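Long-range contact in glucokinase (Streptomyces griseus, PDB 3VGL), which probably catalyses the ATP-dependent phosphorylation of D-glucose to D-glucose 6-phosphate, as a zinc-binding member of the ROK family: residues 18-31 and 43-57. Sequence-based numbering, arbitrary orientation.
Sequences VVDEEGRILSTFKV and AICAAVAGASEGHDV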
ATOM      1  N   VAL A  18     -33.906 -28.804  -5.598  1.00 21.14           N
ATOM      2  CA  VAL A  18     -33.767 -30.089  -6.237  1.00 21.26           C
ATOM      3  C   VAL A  18     -33.207 -29.850  -7.632  1.00 21.68           C
ATOM      4  O   VAL A  18     -33.639 -28.932  -8.330  1.00 22.55           O
ATOM      5  CB  VAL A  18     -35.146 -30.824  -6.301  1.00 21.29           C
ATOM      6  CG1 VAL A  18     -35.106 -31.995  -7.255  1.00 23.63           C
ATOM      7  CG2 VAL A  18     -35.544 -31.268  -4.874  1.00 21.91           C
ATOM      8  N   VAL A  19     -32.210 -30.640  -7.996  1.00 22.52           N
ATOM      9  CA  VAL A  19     -31.514 -30.460  -9.263  1.00 23.35           C
ATOM     10  C   VAL A  19     -31.450 -31.796  -9.966  1.00 25.33           C
ATOM     11  O   VAL A  19     -31.101 -32.821  -9.352  1.00 25.29           O
ATOM     12  CB  VAL A  19     -30.072 -29.914  -9.044  1.00 22.14           C
ATOM     13  CG1 VAL A  19     -29.362 -29.726 -10.381  1.00 23.76           C
ATOM     14  CG2 VAL A  19     -30.084 -28.604  -8.237  1.00 22.93           C
ATOM     15  N   ASP A  20     -31.816 -31.790 -11.252  1.00 26.79           N
ATOM     16  CA  ASP A  20     -31.778 -33.013 -12.035  1.00 29.08           C
ATOM     17  C   ASP A  20     -30.411 -33.228 -12.653  1.00 29.83           C
ATOM     18  O   ASP A  20     -29.488 -32.441 -12.410  1.00 28.48           O
ATOM     19  CB  ASP A  20     -32.940 -33.111 -13.058  1.00 29.74           C
ATOM     20  CG  ASP A  20     -32.756 -32.233 -14.302  1.00 31.53           C
ATOM     21  OD1 ASP A  20     -31.717 -31.584 -14.504  1.00 30.02           O
ATOM     22  OD2 ASP A  20     -33.678 -32.196 -15.126  1.00 32.30           O
ATOM     23  N   GLU A  21     -30.295 -34.291 -13.447  1.00 31.38           N
ATOM     24  CA  GLU A  21     -29.007 -34.733 -14.026  1.00 33.20           C
ATOM     25  C   GLU A  21     -28.437 -33.763 -15.055  1.00 32.63           C
ATOM     26  O   GLU A  21     -27.241 -33.777 -15.318  1.00 32.44           O
ATOM     27  CB  GLU A  21     -29.181 -36.107 -14.676  1.00 34.99           C
ATOM     28  CG  GLU A  21     -29.811 -37.180 -13.779  1.00 39.76           C
ATOM     29  CD  GLU A  21     -28.785 -38.153 -13.212  1.00 45.03           C
ATOM     30  OE1 GLU A  21     -27.597 -37.779 -13.118  1.00 46.96           O
ATOM     31  OE2 GLU A  21     -29.172 -39.297 -12.869  1.00 48.97           O
ATOM     32  N   GLU A  22     -29.295 -32.920 -15.624  1.00 33.61           N
ATOM     33  CA  GLU A  22     -28.876 -31.910 -16.607  1.00 34.84           C
ATOM     34  C   GLU A  22     -28.725 -30.516 -15.980  1.00 32.68           C
ATOM     35  O   GLU A  22     -28.577 -29.510 -16.696  1.00 32.66           O
ATOM     36  CB  GLU A  22     -29.849 -31.879 -17.797  1.00 36.07           C
ATOM     37  CG  GLU A  22     -29.620 -32.980 -18.820  1.00 41.72           C
ATOM     38  CD  GLU A  22     -30.168 -34.317 -18.372  1.00 46.90           C
ATOM     39  OE1 GLU A  22     -31.399 -34.513 -18.468  1.00 51.27           O
ATOM     40  OE2 GLU A  22     -29.371 -35.173 -17.926  1.00 48.82           O
ATOM     41  N   GLY A  23     -28.751 -30.472 -14.643  1.00 31.60           N
ATOM     42  CA  GLY A  23     -28.589 -29.243 -13.875  1.00 29.49           C
ATOM     43  C   GLY A  23     -29.793 -28.324 -13.910  1.00 29.69           C
ATOM     44  O   GLY A  23     -29.678 -27.137 -13.621  1.00 29.84           O
ATOM     45  N   ARG A  24     -30.955 -28.865 -14.269  1.00 29.04           N
ATOM     46  CA  ARG A  24     -32.166 -28.075 -14.220  1.00 29.72           C
ATOM     47  C   ARG A  24     -32.579 -27.997 -12.769  1.00 28.49           C
ATOM     48  O   ARG A  24     -32.585 -29.002 -12.056  1.00 28.59           O
ATOM     49  CB  ARG A  24     -33.303 -28.710 -15.032  1.00 31.00           C
ATOM     50  CG  ARG A  24     -32.907 -29.267 -16.390  1.00 35.51           C
ATOM     51  CD  ARG A  24     -32.538 -28.195 -17.372  1.00 39.46           C
ATOM     52  NE  ARG A  24     -32.553 -28.728 -18.737  1.00 42.49           N
ATOM     53  CZ  ARG A  24     -31.696 -28.378 -19.690  1.00 43.98           C
ATOM     54  NH1 ARG A  24     -30.729 -27.491 -19.445  1.00 42.73           N
ATOM     55  NH2 ARG A  24     -31.802 -28.924 -20.894  1.00 46.47           N
ATOM     56  N   ILE A  25     -32.921 -26.792 -12.344  1.00 27.85           N
ATOM     57  CA  ILE A  25     -33.413 -26.566 -11.007  1.00 27.15           C
ATOM     58  C   ILE A  25     -34.933 -26.817 -11.021  1.00 28.06           C
ATOM     59  O   ILE A  25     -35.669 -26.201 -11.810  1.00 28.67           O
ATOM     60  CB  ILE A  25     -33.067 -25.139 -10.527  1.00 27.02           C
ATOM     61  CG1 ILE A  25     -31.539 -24.924 -10.555  1.00 26.77           C
ATOM     62  CG2 ILE A  25     -33.606 -24.892  -9.148  1.00 26.06           C
ATOM     63  CD1 ILE A  25     -31.115 -23.486 -10.340  1.00 29.60           C
ATOM     64  N   LEU A  26     -35.379 -27.751 -10.184  1.00 27.50           N
ATOM     65  CA  LEU A  26     -36.805 -28.112 -10.107  1.00 29.36           C
ATOM     66  C   LEU A  26     -37.564 -27.517  -8.930  1.00 29.03           C
ATOM     67  O   LEU A  26     -38.795 -27.576  -8.900  1.00 30.11           O
ATOM     68  CB  LEU A  26     -36.988 -29.632 -10.107  1.00 29.43           C
ATOM     69  CG  LEU A  26     -36.342 -30.458 -11.209  1.00 30.31           C
ATOM     70  CD1 LEU A  26     -36.743 -31.904 -11.024  1.00 28.31           C
ATOM     71  CD2 LEU A  26     -36.739 -29.939 -12.586  1.00 32.55           C
ATOM     72  N   SER A  27     -36.848 -26.976  -7.944  1.00 28.40           N
ATOM     73  CA  SER A  27     -37.493 -26.313  -6.819  1.00 28.62           C
ATOM     74  C   SER A  27     -36.552 -25.287  -6.204  1.00 28.68           C
ATOM     75  O   SER A  27     -35.346 -25.357  -6.411  1.00 28.46           O
ATOM     76  CB  SER A  27     -37.907 -27.326  -5.749  1.00 28.78           C
ATOM     77  OG  SER A  27     -36.779 -27.860  -5.077  1.00 26.42           O
ATOM     78  N   THR A  28     -37.135 -24.368  -5.436  1.00 30.41           N
ATOM     79  CA  THR A  28     -36.414 -23.257  -4.806  1.00 31.79           C
ATOM     80  C   THR A  28     -36.838 -23.120  -3.353  1.00 31.07           C
ATOM     81  O   THR A  28     -38.023 -23.128  -3.038  1.00 31.84           O
ATOM     82  CB  THR A  28     -36.746 -21.927  -5.529  1.00 32.56           C
ATOM     83  OG1 THR A  28     -36.459 -22.058  -6.926  1.00 37.19           O
ATOM     84  CG2 THR A  28     -35.967 -20.751  -4.934  1.00 33.88           C
ATOM     85  N   PHE A  29     -35.862 -22.993  -2.457  1.00 29.66           N
ATOM     86  CA  PHE A  29     -36.139 -22.636  -1.075  1.00 30.03           C
ATOM     87  C   PHE A  29     -35.063 -21.648  -0.644  1.00 28.64           C
ATOM     88  O   PHE A  29     -33.907 -21.828  -0.987  1.00 28.88           O
ATOM     89  CB  PHE A  29     -36.133 -23.867  -0.161  1.00 30.58           C
ATOM     90  CG  PHE A  29     -36.307 -23.537   1.311  1.00 33.93           C
ATOM     91  CD1 PHE A  29     -37.550 -23.658   1.916  1.00 35.83           C
ATOM     92  CD2 PHE A  29     -35.230 -23.087   2.075  1.00 35.63           C
ATOM     93  CE1 PHE A  29     -37.730 -23.361   3.267  1.00 37.79           C
ATOM     94  CE2 PHE A  29     -35.394 -22.772   3.440  1.00 37.42           C
ATOM     95  CZ  PHE A  29     -36.656 -22.921   4.031  1.00 38.33           C
ATOM     96  N   LYS A  30     -35.461 -20.579   0.040  1.00 27.96           N
ATOM     97  CA  LYS A  30     -34.507 -19.570   0.543  1.00 27.56           C
ATOM     98  C   LYS A  30     -34.803 -19.231   1.995  1.00 26.53           C
ATOM     99  O   LYS A  30     -35.963 -19.129   2.395  1.00 27.30           O
ATOM    100  CB  LYS A  30     -34.583 -18.280  -0.282  1.00 28.50           C
ATOM    101  CG  LYS A  30     -34.454 -18.445  -1.781  1.00 31.40           C
ATOM    102  CD  LYS A  30     -34.687 -17.114  -2.494  1.00 36.01           C
ATOM    103  CE  LYS A  30     -34.641 -17.258  -4.009  1.00 39.40           C
ATOM    104  NZ  LYS A  30     -33.239 -17.209  -4.525  1.00 41.58           N
ATOM    105  N   VAL A  31     -33.755 -19.044   2.792  1.00 24.89           N
ATOM    106  CA  VAL A  31     -33.920 -18.542   4.164  1.00 25.01           C
ATOM    107  C   VAL A  31     -32.633 -17.821   4.543  1.00 24.48           C
ATOM    108  O   VAL A  31     -31.579 -18.155   4.022  1.00 23.71           O
ATOM    109  CB  VAL A  31     -34.256 -19.680   5.175  1.00 25.56           C
ATOM    110  CG1 VAL A  31     -33.085 -20.622   5.395  1.00 25.27           C
ATOM    111  CG2 VAL A  31     -34.729 -19.109   6.510  1.00 26.09           C
ATOM    112  N   ALA A  43     -31.641 -24.666   9.988  1.00 24.77           N
ATOM    113  CA  ALA A  43     -32.008 -24.019   8.733  1.00 23.65           C
ATOM    114  C   ALA A  43     -31.715 -24.895   7.520  1.00 22.69           C
ATOM    115  O   ALA A  43     -32.479 -24.895   6.558  1.00 22.51           O
ATOM    116  CB  ALA A  43     -31.291 -22.679   8.599  1.00 23.06           C
ATOM    117  N   ILE A  44     -30.601 -25.628   7.561  1.00 23.06           N
ATOM    118  CA  ILE A  44     -30.287 -26.587   6.490  1.00 22.98           C
ATOM    119  C   ILE A  44     -31.377 -27.641   6.401  1.00 24.07           C
ATOM    120  O   ILE A  44     -31.838 -27.977   5.315  1.00 24.31           O
ATOM    121  CB  ILE A  44     -28.940 -27.293   6.691  1.00 23.17           C
ATOM    122  CG1 ILE A  44     -27.786 -26.294   6.563  1.00 22.17           C
ATOM    123  CG2 ILE A  44     -28.761 -28.445   5.693  1.00 23.14           C
ATOM    124  CD1 ILE A  44     -26.465 -26.834   7.093  1.00 23.69           C
ATOM    125  N   CYS A  45     -31.791 -28.153   7.550  1.00 25.03           N
ATOM    126  CA  CYS A  45     -32.864 -29.138   7.576  1.00 26.11           C
ATOM    127  C   CYS A  45     -34.180 -28.578   7.033  1.00 25.55           C
ATOM    128  O   CYS A  45     -34.885 -29.267   6.276  1.00 25.40           O
ATOM    129  CB  CYS A  45     -33.013 -29.691   8.990  1.00 27.07           C
ATOM    130  SG  CYS A  45     -31.605 -30.718   9.433  1.00 33.65           S
ATOM    131  N   ALA A  46     -34.501 -27.336   7.394  1.00 24.66           N
ATOM    132  CA  ALA A  46     -35.702 -26.666   6.872  1.00 24.80           C
ATOM    133  C   ALA A  46     -35.616 -26.449   5.359  1.00 24.18           C
ATOM    134  O   ALA A  46     -36.608 -26.631   4.637  1.00 24.61           O
ATOM    135  CB  ALA A  46     -35.920 -25.344   7.566  1.00 24.84           C
ATOM    136  N   ALA A  47     -34.434 -26.045   4.896  1.00 23.21           N
ATOM    137  CA  ALA A  47     -34.187 -25.853   3.461  1.00 23.31           C
ATOM    138  C   ALA A  47     -34.318 -27.146   2.664  1.00 23.33           C
ATOM    139  O   ALA A  47     -34.953 -27.177   1.593  1.00 23.66           O
ATOM    140  CB  ALA A  47     -32.804 -25.221   3.228  1.00 22.49           C
ATOM    141  N   VAL A  48     -33.721 -28.218   3.179  1.00 23.25           N
ATOM    142  CA  VAL A  48     -33.825 -29.529   2.535  1.00 23.75           C
ATOM    143  C   VAL A  48     -35.293 -29.973   2.489  1.00 24.75           C
ATOM    144  O   VAL A  48     -35.776 -30.369   1.432  1.00 24.66           O
ATOM    145  CB  VAL A  48     -32.939 -30.610   3.235  1.00 24.43           C
ATOM    146  CG1 VAL A  48     -33.251 -32.015   2.697  1.00 26.13           C
ATOM    147  CG2 VAL A  48     -31.461 -30.280   3.081  1.00 23.40           C
ATOM    148  N   ALA A  49     -35.997 -29.874   3.610  1.00 25.05           N
ATOM    149  CA  ALA A  49     -37.422 -30.249   3.664  1.00 26.40           C
ATOM    150  C   ALA A  49     -38.285 -29.437   2.683  1.00 26.66           C
ATOM    151  O   ALA A  49     -39.109 -30.000   1.936  1.00 27.32           O
ATOM    152  CB  ALA A  49     -37.945 -30.127   5.093  1.00 26.48           C
ATOM    153  N   GLY A  50     -38.074 -28.120   2.671  1.00 25.90           N
ATOM    154  CA  GLY A  50     -38.814 -27.227   1.774  1.00 25.76           C
ATOM    155  C   GLY A  50     -38.545 -27.475   0.303  1.00 25.40           C
ATOM    156  O   GLY A  50     -39.472 -27.565  -0.507  1.00 26.79           O
ATOM    157  N   ALA A  51     -37.271 -27.584  -0.068  1.00 23.83           N
ATOM    158  CA  ALA A  51     -36.917 -27.820  -1.473  1.00 23.24           C
ATOM    159  C   ALA A  51     -37.343 -29.223  -1.953  1.00 23.85           C
ATOM    160  O   ALA A  51     -37.655 -29.423  -3.129  1.00 24.98           O
ATOM    161  CB  ALA A  51     -35.436 -27.619  -1.663  1.00 22.71           C
ATOM    162  N   SER A  52     -37.401 -30.171  -1.014  1.00 24.09           N
ATOM    163  CA  SER A  52     -37.663 -31.570  -1.348  1.00 25.87           C
ATOM    164  C   SER A  52     -39.142 -31.847  -1.580  1.00 25.72           C
ATOM    165  O   SER A  52     -39.466 -32.897  -2.105  1.00 26.51           O
ATOM    166  CB  SER A  52     -37.139 -32.503  -0.249  1.00 26.56           C
ATOM    167  OG  SER A  52     -35.711 -32.487  -0.260  1.00 30.60           O
ATOM    168  N   GLU A  53     -40.022 -30.922  -1.179  1.00 25.48           N
ATOM    169  CA  GLU A  53     -41.490 -31.109  -1.333  1.00 26.21           C
ATOM    170  C   GLU A  53     -41.847 -31.573  -2.728  1.00 25.93           C
ATOM    171  O   GLU A  53     -41.551 -30.884  -3.697  1.00 25.24           O
ATOM    172  CB  GLU A  53     -42.255 -29.809  -1.006  1.00 27.09           C
ATOM    173  CG  GLU A  53     -43.787 -29.898  -1.090  1.00 31.60           C
ATOM    174  CD  GLU A  53     -44.508 -28.602  -0.673  1.00 35.10           C
ATOM    175  OE1 GLU A  53     -43.813 -27.605  -0.346  1.00 35.78           O
ATOM    176  OE2 GLU A  53     -45.768 -28.584  -0.681  1.00 35.52           O
ATOM    177  N   GLY A  54     -42.503 -32.735  -2.820  1.00 25.90           N
ATOM    178  CA  GLY A  54     -42.930 -33.294  -4.098  1.00 26.50           C
ATOM    179  C   GLY A  54     -41.936 -34.147  -4.853  1.00 26.83           C
ATOM    180  O   GLY A  54     -42.277 -34.711  -5.898  1.00 26.12           O
ATOM    181  N   HIS A  55     -40.712 -34.260  -4.342  1.00 26.97           N
ATOM    182  CA  HIS A  55     -39.653 -34.880  -5.137  1.00 28.26           C
ATOM    183  C   HIS A  55     -38.997 -36.043  -4.422  1.00 29.18           C
ATOM    184  O   HIS A  55     -38.784 -35.999  -3.219  1.00 28.98           O
ATOM    185  CB  HIS A  55     -38.577 -33.842  -5.509  1.00 27.29           C
ATOM    186  CG  HIS A  55     -39.105 -32.677  -6.291  1.00 26.40           C
ATOM    187  ND1 HIS A  55     -39.313 -32.721  -7.655  1.00 31.33           N
ATOM    188  CD2 HIS A  55     -39.490 -31.442  -5.891  1.00 28.83           C
ATOM    189  CE1 HIS A  55     -39.784 -31.558  -8.065  1.00 29.89           C
ATOM    190  NE2 HIS A  55     -39.910 -30.767  -7.014  1.00 31.48           N
ATOM    191  N   ASP A  56     -38.646 -37.067  -5.194  1.00 31.25           N
ATOM    192  CA  ASP A  56     -37.866 -38.185  -4.676  1.00 32.94           C
ATOM    193  C   ASP A  56     -36.371 -37.824  -4.754  1.00 32.30           C
ATOM    194  O   ASP A  56     -35.804 -37.739  -5.843  1.00 32.79           O
ATOM    195  CB  ASP A  56     -38.149 -39.453  -5.495  1.00 34.29           C
ATOM    196  CG  ASP A  56     -39.601 -39.907  -5.411  1.00 35.80           C
ATOM    197  OD1 ASP A  56     -40.221 -39.809  -4.324  1.00 38.21           O
ATOM    198  OD2 ASP A  56     -40.119 -40.386  -6.440  1.00 37.36           O
ATOM    199  N   VAL A  57     -35.763 -37.613  -3.590  1.00 33.21           N
ATOM    200  CA  VAL A  57     -34.384 -37.099  -3.476  1.00 33.23           C
ATOM    201  C   VAL A  57     -33.415 -38.152  -2.922  1.00 33.36           C
ATOM    202  O   VAL A  57     -33.687 -38.773  -1.891  1.00 34.40           O
ATOM    203  CB  VAL A  57     -34.354 -35.826  -2.588  1.00 32.66           C
ATOM    204  CG1 VAL A  57     -32.922 -35.385  -2.285  1.00 33.51           C
ATOM    205  CG2 VAL A  57     -35.143 -34.698  -3.244  1.00 33.17           C
TER
HETATM  206  O   HOH W   1     -41.236 -28.067  -7.733  1.00 30.67           O
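Edge strand 29-31 and the last turns of helix 43-52 run nearly antiparallel, at 155°, with their axes 8.0 Å apart at closest approach and Phe-29 set against Ala-51. This is a helix packed lengthwise along the outer strands of the mixed sheet in the N-terminal part of the actin-like ATPase fold, shared by the clan that includes the ROK family, and it illustrates how small residues let a helix settle close to a sheet. Phe-29 carries most of the contact, lying with one face on the helix. With CG anti to the backbone N (chi1 175°), its ring reaches over the helix surface, and the CA of Ala-47 sits over that face, 3.6 Å from the ring centroid, in a CH-pi contact. The O of Ala-46 lies over the ring as well, toward its rim, while the CB of Ala-47 comes within 3.4 Å of Phe-29 CD2. Gly-50 is equally telling, since a CB there would collide with Phe-29 CD1. Exchanging this phenylalanine for an alanine would probably open a gap above Ala-47 and Gly-50 and cost the helix its CH-pi partner. Farther along the strand, Val-31 CG1 rests on the CB of Ala-43, and Ile-14 of strand 13-19 touches both side chains. A type II beta turn from Ser-52 to His-55 brings the imidazole back toward residues 18-31; Val-18 CG1 lies over one face of it, and Val-18 CG2 packs on Val-57 CG2 at 3.8 Å. A water in the ring plane links His-55 NE2 to the O of Leu-26. Ser-27 OG joins both segments, accepting from Val-18 N at 3.1 Å. The same oxygen donates to Ala-51 O at 2.6 Å, tilted 20° from the carbonyl plane.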